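Local coordinates for uncharacterized hypothetical protein (Bacteroides uniformis, PDB 4EIU) that is of unknown function but belongs to the DUF3823 family and carries an N-terminal domain of the transthyretin clan, at residues S126-I130 against N208-P212; D164-F168 against V203-S207. Residue numbers count along the deposited sequence, not the author numbering.

How the interactions relate
Both contacts belong to the two-sheet C-terminal part of the chain, on the same side of its centre. Their centres lie about 14 Å apart. Interaction 2 packs strand 162-170 of the four-stranded sheet on strand 202-206 of the three-stranded sheet. Interaction 1 lies where strand 202-206 has ended and its chain runs past the turn between strands 115-126 and 129-138. Strands 129-138 and 202-206 are neighbours in one sheet, and Ser207 N probably hydrogen-bonds Ile130 O at 2.8 Å, which joins the contacts directly. In sequence, residues 164-168 and 203-207 both fall between 126-130 and 208-212. Interaction 2 is thus part of the sheet interface; interaction 1 joins the hairpin end to the loop linking the two sheets.

Interaction 1 (S126-I130 against N208-P212); sequences SNGVI and NGNVP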
ATOM      1  N   SER A 126      -9.001 -20.796  18.486  1.00126.03           N
ATOM      2  CA  SER A 126      -9.901 -21.697  19.217  1.00132.66           C
ATOM      3  C   SER A 126     -10.987 -22.186  18.262  1.00138.15           C
ATOM      4  O   SER A 126     -11.770 -21.385  17.745  1.00132.79           O
ATOM      5  CB  SER A 126     -10.532 -21.002  20.425  1.00137.29           C
ATOM      6  N   ASN A 127     -10.999 -23.500  18.031  1.00135.87           N
ATOM      7  CA  ASN A 127     -11.892 -24.177  17.075  1.00130.22           C
ATOM      8  C   ASN A 127     -11.778 -23.753  15.601  1.00118.03           C
ATOM      9  O   ASN A 127     -12.789 -23.564  14.901  1.00132.30           O
ATOM     10  CB  ASN A 127     -13.348 -24.118  17.545  1.00132.87           C
ATOM     11  CG  ASN A 127     -14.071 -25.455  17.321  1.00133.57           C
ATOM     12  OD1 ASN A 127     -13.965 -26.364  18.151  1.00157.29           O
ATOM     13  ND2 ASN A 127     -14.778 -25.588  16.189  1.00131.26           N
ATOM     14  N   GLY A 128     -10.542 -23.601  15.125  1.00115.15           N
ATOM     15  CA  GLY A 128     -10.309 -23.245  13.718  1.00 99.86           C
ATOM     16  C   GLY A 128     -10.695 -21.820  13.305  1.00102.97           C
ATOM     17  O   GLY A 128     -10.577 -21.461  12.116  1.00 85.52           O
ATOM     18  N   VAL A 129     -11.160 -21.019  14.270  1.00109.58           N
ATOM     19  CA  VAL A 129     -11.382 -19.593  14.073  1.00111.06           C
ATOM     20  C   VAL A 129     -10.201 -18.873  14.733  1.00104.76           C
ATOM     21  O   VAL A 129      -9.796 -19.226  15.848  1.00 99.23           O
ATOM     22  CB  VAL A 129     -12.754 -19.107  14.630  1.00123.24           C
ATOM     23  CG1 VAL A 129     -13.896 -19.970  14.087  1.00120.61           C
ATOM     24  CG2 VAL A 129     -12.794 -19.112  16.158  1.00124.92           C
ATOM     25  N   ILE A 130      -9.633 -17.905  14.009  1.00 99.73           N
ATOM     26  CA  ILE A 130      -8.486 -17.114  14.475  1.00 99.53           C
ATOM     27  C   ILE A 130      -8.932 -15.714  14.902  1.00 93.70           C
ATOM     28  O   ILE A 130      -9.828 -15.118  14.278  1.00 94.33           O
ATOM     29  CB  ILE A 130      -7.416 -16.943  13.376  1.00 90.85           C
ATOM     30  CG1 ILE A 130      -7.108 -18.276  12.688  1.00 92.84           C
ATOM     31  CG2 ILE A 130      -6.141 -16.346  13.969  1.00 87.07           C
ATOM     32  CD1 ILE A 130      -6.095 -18.141  11.570  1.00 82.03           C
ATOM     33  N   ASN A 208     -13.340 -15.826   9.429  1.00 87.91           N
ATOM     34  CA  ASN A 208     -14.582 -16.510   9.110  1.00 92.50           C
ATOM     35  C   ASN A 208     -14.261 -17.987   8.965  1.00 96.28           C
ATOM     36  O   ASN A 208     -13.079 -18.405   9.106  1.00 87.66           O
ATOM     37  CB  ASN A 208     -15.177 -15.980   7.801  1.00 88.72           C
ATOM     38  CG  ASN A 208     -15.846 -14.637   7.968  1.00 93.99           C
ATOM     39  OD1 ASN A 208     -16.742 -14.483   8.786  1.00 94.74           O
ATOM     40  ND2 ASN A 208     -15.414 -13.659   7.191  1.00 85.67           N
ATOM     41  N   GLY A 209     -15.312 -18.776   8.697  1.00111.40           N
ATOM     42  CA  GLY A 209     -15.130 -20.177   8.389  1.00111.08           C
ATOM     43  C   GLY A 209     -14.359 -20.826   9.644  1.00110.73           C
ATOM     44  O   GLY A 209     -14.347 -20.285  10.818  1.00113.56           O
ATOM     45  N   ASN A 210     -13.765 -22.000   9.272  1.00116.14           N
ATOM     46  CA  ASN A 210     -12.996 -22.811  10.211  1.00119.44           C
ATOM     47  C   ASN A 210     -11.851 -23.446   9.461  1.00113.01           C
ATOM     48  O   ASN A 210     -12.069 -24.246   8.545  1.00128.14           O
ATOM     49  CB  ASN A 210     -13.880 -23.890  10.828  1.00117.86           C
ATOM     50  CG  ASN A 210     -15.031 -23.278  11.612  1.00121.24           C
ATOM     51  OD1 ASN A 210     -16.184 -23.250  10.992  1.00135.33           O
ATOM     52  ND2 ASN A 210     -14.583 -22.584  12.806  1.00124.11           N
ATOM     53  N   VAL A 211     -10.621 -23.058   9.808  0.50107.09           N
ATOM     54  CA  VAL A 211      -9.443 -23.634   9.163  0.50101.43           C
ATOM     55  C   VAL A 211      -9.180 -24.986   9.814  0.50101.38           C
ATOM     56  O   VAL A 211      -9.183 -25.080  11.045  0.50 98.53           O
ATOM     57  CB  VAL A 211      -8.194 -22.737   9.297  0.50 91.00           C
ATOM     58  CG1 VAL A 211      -7.020 -23.340   8.510  0.50 85.26           C
ATOM     59  CG2 VAL A 211      -8.509 -21.319   8.815  0.50 86.69           C
ATOM     60  N   PRO A 212      -8.970 -26.044   9.002  1.00103.10           N
ATOM     61  CA  PRO A 212      -8.784 -27.376   9.595  1.00108.60           C
ATOM     62  C   PRO A 212      -7.554 -27.447  10.505  1.00109.70           C
ATOM     63  O   PRO A 212      -6.515 -26.857  10.190  1.00105.19           O
ATOM     64  CB  PRO A 212      -8.603 -28.294   8.379  1.00105.26           C
ATOM     65  CG  PRO A 212      -9.115 -27.527   7.218  1.00107.44           C
ATOM     66  CD  PRO A 212      -8.833 -26.083   7.531  1.00 98.65           C
TER
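A beta hairpin turn meets the loop that leaves the neighbouring strand. Ser126 to Val129 form a type I' turn, and Ser126 N donates to Val129 O (3.2 Å) where the two hairpin arms meet. Along the loop, Asn208 points away from the turn and hydrogen-bonds Ser185 through its side chain. Gly209 follows with positive phi, and its O lies 3.3 Å from Val129 CG1. Asn210 comes alongside Gly128, with their CA atoms 4.4 Å apart. Its side chain bends back to the turn, and ND2 donates to Asn127 O (2.9 Å). Asn210 CA also makes a CA-H...O contact with Gly128 O at 3.4 Å. Gly128 has positive phi, and a CB here would clash with Val211 O, so glycine suits both the turn and the close approach. Val211 is buried and also packs on Val217 of strand 216-225, which the loop leads into. Its backbone supplies the straighter of the two hydrogen bonds, Val211 N to Gly128 O, at 2.8 Å, with an N-H...O angle of 163°.

Interaction 2 (D164-F168 against V203-S207); sequences DIQFF and VTIQS
Two strands from different sheets face each other here through their side chains. Strands 164-168 and 203-206 are extended, with beta-region phi/psi (Ile165 -117/139, Ile205 -135/151); Ser207 (-64/160) lies past the strand. Their axes approach to 7.8 Å and cross at -45°, with N-to-C directions 45° apart. The closest CA pair is Phe167 and Ser207, at 7.0 Å. Ile205, Phe167 and Ile165 bury the most surface, and all three point toward the opposite strand. Ile205 is the central residue. Its chi1 and chi2 are both t, which carries CD1 across to 3.6 Å from Phe167 CB and 4.0 Å from Ile165 CG2. Phe167 has chi1 t and chi2 near 50°. Ile205 CG2 lies over one face of its ring, while Ser207 N sits at the ring edge, 3.8 Å from CE2. Ile165, with chi1 m and chi2 t, extends CD1 to 3.9 Å from Val203 CG1. The alternate residues Gln166 and Gln206 point away; Gln166 NE2 instead donates to Asp164 OD2 (2.7 Å) within its own strand. Nearby, Ala132 and Val219, one from each sheet, also pack on Phe167. This is the apolar interior between the two face-packed sheets of a beta sandwich.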
ATOM      1  N   ASP A 164     -12.336   0.750   6.522  1.00 51.50           N
ATOM      2  CA  ASP A 164     -12.370  -0.678   6.839  1.00 50.99           C
ATOM      3  C   ASP A 164     -11.052  -1.207   7.362  1.00 58.69           C
ATOM      4  O   ASP A 164     -10.021  -0.594   7.124  1.00 53.08           O
ATOM      5  CB  ASP A 164     -12.815  -1.521   5.619  1.00 50.18           C
ATOM      6  CG  ASP A 164     -11.918  -1.347   4.398  1.00 52.96           C
ATOM      7  OD1 ASP A 164     -12.162  -0.405   3.630  1.00 51.94           O
ATOM      8  OD2 ASP A 164     -11.015  -2.189   4.188  1.00 51.60           O
ATOM      9  N   ILE A 165     -11.123  -2.330   8.092  1.00 56.58           N
ATOM     10  CA  ILE A 165      -9.979  -3.165   8.414  1.00 56.01           C
ATOM     11  C   ILE A 165     -10.206  -4.529   7.781  1.00 63.67           C
ATOM     12  O   ILE A 165     -11.310  -5.067   7.829  1.00 60.41           O
ATOM     13  CB  ILE A 165      -9.793  -3.388   9.925  1.00 65.56           C
ATOM     14  CG1 ILE A 165      -9.305  -2.100  10.594  1.00 60.26           C
ATOM     15  CG2 ILE A 165      -8.799  -4.538  10.182  1.00 58.72           C
ATOM     16  CD1 ILE A 165      -9.394  -2.113  12.114  1.00 60.67           C
ATOM     17  N   GLN A 166      -9.155  -5.101   7.209  1.00 56.97           N
ATOM     18  CA  GLN A 166      -9.234  -6.454   6.647  1.00 64.43           C
ATOM     19  C   GLN A 166      -8.344  -7.344   7.467  1.00 63.65           C
ATOM     20  O   GLN A 166      -7.267  -6.905   7.894  1.00 56.34           O
ATOM     21  CB  GLN A 166      -8.730  -6.470   5.200  1.00 59.42           C
ATOM     22  CG  GLN A 166      -9.448  -5.496   4.279  1.00 55.39           C
ATOM     23  CD  GLN A 166     -10.902  -5.840   4.113  1.00 62.33           C
ATOM     24  OE1 GLN A 166     -11.243  -7.010   3.910  1.00 57.56           O
ATOM     25  NE2 GLN A 166     -11.780  -4.829   4.190  1.00 55.08           N
ATOM     26  N   PHE A 167      -8.796  -8.587   7.666  1.00 60.87           N
ATOM     27  CA  PHE A 167      -7.998  -9.649   8.232  1.00 59.38           C
ATOM     28  C   PHE A 167      -7.896 -10.720   7.147  1.00 61.05           C
ATOM     29  O   PHE A 167      -8.803 -11.529   6.962  1.00 63.21           O
ATOM     30  CB  PHE A 167      -8.668 -10.135   9.512  1.00 67.57           C
ATOM     31  CG  PHE A 167      -7.885 -11.136  10.300  1.00 71.40           C
ATOM     32  CD1 PHE A 167      -6.563 -10.926  10.626  1.00 69.36           C
ATOM     33  CD2 PHE A 167      -8.516 -12.277  10.790  1.00 73.87           C
ATOM     34  CE1 PHE A 167      -5.871 -11.842  11.397  1.00 69.04           C
ATOM     35  CE2 PHE A 167      -7.828 -13.192  11.557  1.00 74.68           C
ATOM     36  CZ  PHE A 167      -6.497 -12.981  11.850  1.00 75.66           C
ATOM     37  N   PHE A 168      -6.816 -10.637   6.363  1.00 57.80           N
ATOM     38  CA  PHE A 168      -6.579 -11.549   5.263  1.00 60.85           C
ATOM     39  C   PHE A 168      -5.990 -12.838   5.822  1.00 62.44           C
ATOM     40  O   PHE A 168      -5.082 -12.817   6.651  1.00 59.33           O
ATOM     41  CB  PHE A 168      -5.635 -10.948   4.221  1.00 59.44           C
ATOM     42  CG  PHE A 168      -6.208  -9.771   3.469  1.00 58.14           C
ATOM     43  CD1 PHE A 168      -7.356  -9.907   2.694  1.00 57.40           C
ATOM     44  CD2 PHE A 168      -5.565  -8.534   3.487  1.00 52.93           C
ATOM     45  CE1 PHE A 168      -7.864  -8.823   1.978  1.00 57.79           C
ATOM     46  CE2 PHE A 168      -6.071  -7.446   2.782  1.00 51.00           C
ATOM     47  CZ  PHE A 168      -7.206  -7.592   2.012  1.00 56.12           C
ATOM     48  N   VAL A 203      -8.104  -3.066  17.997  1.00 77.74           N
ATOM     49  CA  VAL A 203      -9.371  -3.543  17.437  1.00 72.88           C
ATOM     50  C   VAL A 203      -9.291  -5.075  17.317  1.00 80.01           C
ATOM     51  O   VAL A 203      -8.336  -5.623  16.751  1.00 79.33           O
ATOM     52  CB  VAL A 203      -9.650  -2.910  16.052  1.00 72.94           C
ATOM     53  CG1 VAL A 203     -10.917  -3.483  15.423  1.00 66.22           C
ATOM     54  CG2 VAL A 203      -9.709  -1.382  16.138  1.00 69.95           C
ATOM     55  N   THR A 204     -10.288  -5.763  17.863  1.00 82.12           N
ATOM     56  CA  THR A 204     -10.370  -7.219  17.774  1.00 82.44           C
ATOM     57  C   THR A 204     -11.031  -7.586  16.460  1.00 81.72           C
ATOM     58  O   THR A 204     -12.096  -7.052  16.129  1.00 86.12           O
ATOM     59  CB  THR A 204     -11.229  -7.814  18.877  1.00 88.40           C
ATOM     60  OG1 THR A 204     -10.731  -7.369  20.144  1.00 86.64           O
ATOM     61  CG2 THR A 204     -11.200  -9.354  18.807  1.00 86.83           C
ATOM     62  N   ILE A 205     -10.403  -8.501  15.732  1.00 79.99           N
ATOM     63  CA  ILE A 205     -10.980  -9.055  14.516  1.00 80.04           C
ATOM     64  C   ILE A 205     -10.818 -10.589  14.493  1.00 85.32           C
ATOM     65  O   ILE A 205      -9.873 -11.119  15.080  1.00 79.54           O
ATOM     66  CB  ILE A 205     -10.381  -8.370  13.283  1.00 71.35           C
ATOM     67  CG1 ILE A 205     -11.132  -8.789  12.013  1.00 74.07           C
ATOM     68  CG2 ILE A 205      -8.876  -8.614  13.198  1.00 63.07           C
ATOM     69  CD1 ILE A 205     -10.978  -7.809  10.876  1.00 65.40           C
ATOM     70  N   GLN A 206     -11.760 -11.263  13.820  1.00 81.14           N
ATOM     71  CA  GLN A 206     -11.890 -12.711  13.798  1.00 87.27           C
ATOM     72  C   GLN A 206     -12.036 -13.235  12.390  1.00 80.97           C
ATOM     73  O   GLN A 206     -12.771 -12.650  11.582  1.00 85.43           O
ATOM     74  CB  GLN A 206     -13.149 -13.129  14.564  1.00 93.41           C
ATOM     75  CG  GLN A 206     -12.875 -13.703  15.929  1.00 98.76           C
ATOM     76  CD  GLN A 206     -14.105 -14.360  16.516  1.00105.41           C
ATOM     77  OE1 GLN A 206     -14.808 -13.753  17.290  1.00100.86           O
ATOM     78  NE2 GLN A 206     -14.379 -15.595  16.119  1.00104.75           N
ATOM     79  N   SER A 207     -11.369 -14.357  12.115  1.00 83.47           N
ATOM     80  CA  SER A 207     -11.520 -15.053  10.837  1.00 85.65           C
ATOM     81  C   SER A 207     -12.962 -15.555  10.677  1.00 84.36           C
ATOM     82  O   SER A 207     -13.717 -15.617  11.636  1.00 91.38           O
ATOM     83  CB  SER A 207     -10.528 -16.232  10.728  1.00 84.46           C
ATOM     84  OG  SER A 207     -10.898 -17.336  11.554  1.00102.77           O
TER